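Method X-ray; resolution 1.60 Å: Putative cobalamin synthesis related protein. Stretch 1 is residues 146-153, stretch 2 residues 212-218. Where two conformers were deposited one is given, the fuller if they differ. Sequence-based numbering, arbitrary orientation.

Stretch 1, residues 146-153: QVLTAEHG
Stretch 2 (212-218) QQVLRKG

The packing of a helix end against a strand often rests on a few long side chains, and this contact is a compact example. Residues 146-151 are helical, with phi/psi near -67/-40, H152 follows at -82/-10, and the helix crosses the extended strand 214-217 at -70°, the axes approaching to 10.1 Å. The helix is built by bonds such as E151 N to V147 O, 2.8 Å. Its early residues contribute little: V147 (t) points sideways, and V147 CG1 only grazes Q213 OE1 at 4.5 Å.

One turn later, E151 points toward the strand. Its m, m rotamer, with chi3 at -58°, brings E151 OE1 to 2.9 Å from Q213 NE2, whose t, t side chain reaches out to donate a nearly linear hydrogen bond (176°). The CB of E151 also lies 4.0 Å from CD1 of L215 (m, t), so one residue combines polar and apolar contact.

H152, whose CA lies 7.8 Å from that of L215, starts sideways, but chi1 -78° and chi2 -73° carry its ring to the strand. L215 CD1 covers one face; H152 CE1 lies 3.8 Å from L215 CB and 3.4 Å from R216 O. A water links H152 ND1 (2.9 Å) to K217 NZ (3.1 Å), accepting from the lysine. G153, at phi/psi 63/42, then closes the helix in a Schellman motif.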

# COMPACT_ATOMS: atom_id res chain seq x y z
N GLN A 146 -1.72 4.91 -8.87
CA GLN A 146 -2.42 6.14 -9.30
C GLN A 146 -1.59 7.38 -9.04
O GLN A 146 -1.64 8.35 -9.82
CB GLN A 146 -3.76 6.23 -8.56
CG GLN A 146 -4.77 5.28 -9.07
CD GLN A 146 -5.97 5.24 -8.13
OE1 GLN A 146 -7.01 5.85 -8.40
NE2 GLN A 146 -5.84 4.53 -7.03
N VAL A 147 -0.82 7.39 -7.95
CA VAL A 147 0.08 8.53 -7.68
C VAL A 147 1.22 8.54 -8.72
O VAL A 147 1.57 9.60 -9.21
CB VAL A 147 0.60 8.55 -6.24
CG1 VAL A 147 1.44 9.79 -6.02
CG2 VAL A 147 -0.61 8.56 -5.24
N LEU A 148 1.77 7.38 -9.08
CA LEU A 148 2.83 7.34 -10.08
C LEU A 148 2.34 7.96 -11.41
O LEU A 148 3.01 8.81 -12.02
CB LEU A 148 3.26 5.88 -10.33
CG LEU A 148 4.33 5.76 -11.44
CD1 LEU A 148 5.74 6.10 -10.95
CD2 LEU A 148 4.33 4.32 -12.01
N THR A 149 1.17 7.51 -11.88
CA THR A 149 0.70 7.96 -13.19
C THR A 149 0.31 9.44 -13.08
O THR A 149 0.54 10.21 -14.02
CB THR A 149 -0.42 7.09 -13.72
OG1 THR A 149 -1.46 6.97 -12.76
CG2 THR A 149 0.13 5.70 -14.05
N ALA A 150 -0.26 9.88 -11.97
CA ALA A 150 -0.68 11.28 -11.85
C ALA A 150 0.55 12.21 -11.77
O ALA A 150 0.61 13.24 -12.43
CB ALA A 150 -1.61 11.50 -10.63
N GLU A 151 1.58 11.81 -10.99
CA GLU A 151 2.75 12.64 -10.85
C GLU A 151 3.55 12.78 -12.16
O GLU A 151 4.13 13.85 -12.46
CB GLU A 151 3.63 12.15 -9.72
CG GLU A 151 3.01 12.36 -8.32
CD GLU A 151 2.79 13.83 -8.00
OE1 GLU A 151 3.76 14.64 -8.02
OE2 GLU A 151 1.62 14.23 -7.73
N HIS A 152 3.59 11.70 -12.94
CA HIS A 152 4.18 11.73 -14.30
C HIS A 152 3.28 12.29 -15.41
O HIS A 152 3.78 12.56 -16.53
CB HIS A 152 4.67 10.36 -14.71
CG HIS A 152 5.98 9.96 -14.08
ND1 HIS A 152 7.18 10.52 -14.46
CD2 HIS A 152 6.27 9.03 -13.13
CE1 HIS A 152 8.16 9.94 -13.79
NE2 HIS A 152 7.64 9.02 -12.98
N GLY A 153 1.99 12.48 -15.10
CA GLY A 153 1.03 13.01 -16.05
C GLY A 153 0.81 12.12 -17.24
O GLY A 153 0.72 12.60 -18.40
N GLN A 212 9.66 13.64 0.10
CA GLN A 212 10.89 13.02 -0.38
C GLN A 212 10.64 12.27 -1.69
O GLN A 212 11.47 11.44 -2.10
CB GLN A 212 11.47 12.06 0.67
CG GLN A 212 11.81 12.71 2.01
CD GLN A 212 11.81 11.71 3.16
OE1 GLN A 212 11.42 10.55 2.99
NE2 GLN A 212 12.25 12.16 4.33
N GLN A 213 9.51 12.54 -2.34
CA GLN A 213 9.26 11.95 -3.67
C GLN A 213 10.39 12.17 -4.68
O GLN A 213 10.92 13.28 -4.83
CB GLN A 213 7.95 12.49 -4.27
CG GLN A 213 7.63 12.02 -5.68
CD GLN A 213 6.30 12.57 -6.12
OE1 GLN A 213 5.27 12.10 -5.66
NE2 GLN A 213 6.32 13.57 -7.02
N VAL A 214 10.73 11.11 -5.40
CA VAL A 214 11.69 11.15 -6.49
C VAL A 214 11.11 10.46 -7.69
O VAL A 214 10.58 9.33 -7.57
CB VAL A 214 13.02 10.44 -6.09
CG1 VAL A 214 14.02 10.56 -7.20
CG2 VAL A 214 13.57 11.00 -4.79
N LEU A 215 11.17 11.15 -8.83
CA LEU A 215 10.66 10.65 -10.11
C LEU A 215 11.78 10.54 -11.11
O LEU A 215 12.66 11.38 -11.15
CB LEU A 215 9.60 11.57 -10.70
CG LEU A 215 8.40 11.89 -9.80
CD1 LEU A 215 7.48 12.91 -10.56
CD2 LEU A 215 7.63 10.62 -9.41
N ARG A 216 11.73 9.50 -11.92
CA ARG A 216 12.63 9.36 -13.08
C ARG A 216 11.82 8.75 -14.22
O ARG A 216 10.92 7.96 -13.99
CB ARG A 216 13.82 8.44 -12.79
CG ARG A 216 14.77 8.95 -11.72
CD ARG A 216 15.47 10.20 -12.20
NE ARG A 216 16.54 10.61 -11.28
CZ ARG A 216 16.39 11.43 -10.25
NH1 ARG A 216 15.24 12.02 -10.01
NH2 ARG A 216 17.45 11.71 -9.48
N LYS A 217 12.18 9.13 -15.44
CA LYS A 217 11.63 8.53 -16.63
C LYS A 217 12.60 8.53 -17.80
O LYS A 217 13.47 9.39 -17.92
CB LYS A 217 10.34 9.21 -17.06
CG LYS A 217 10.52 10.61 -17.61
CD LYS A 217 9.20 11.18 -18.12
CE LYS A 217 9.36 12.55 -18.71
NZ LYS A 217 9.82 13.46 -17.64
N GLY A 218 12.40 7.57 -18.67
CA GLY A 218 13.20 7.44 -19.85
C GLY A 218 13.32 6.03 -20.37
O GLY A 218 12.80 5.09 -19.75
O HOH W 1 7.57 13.18 -15.49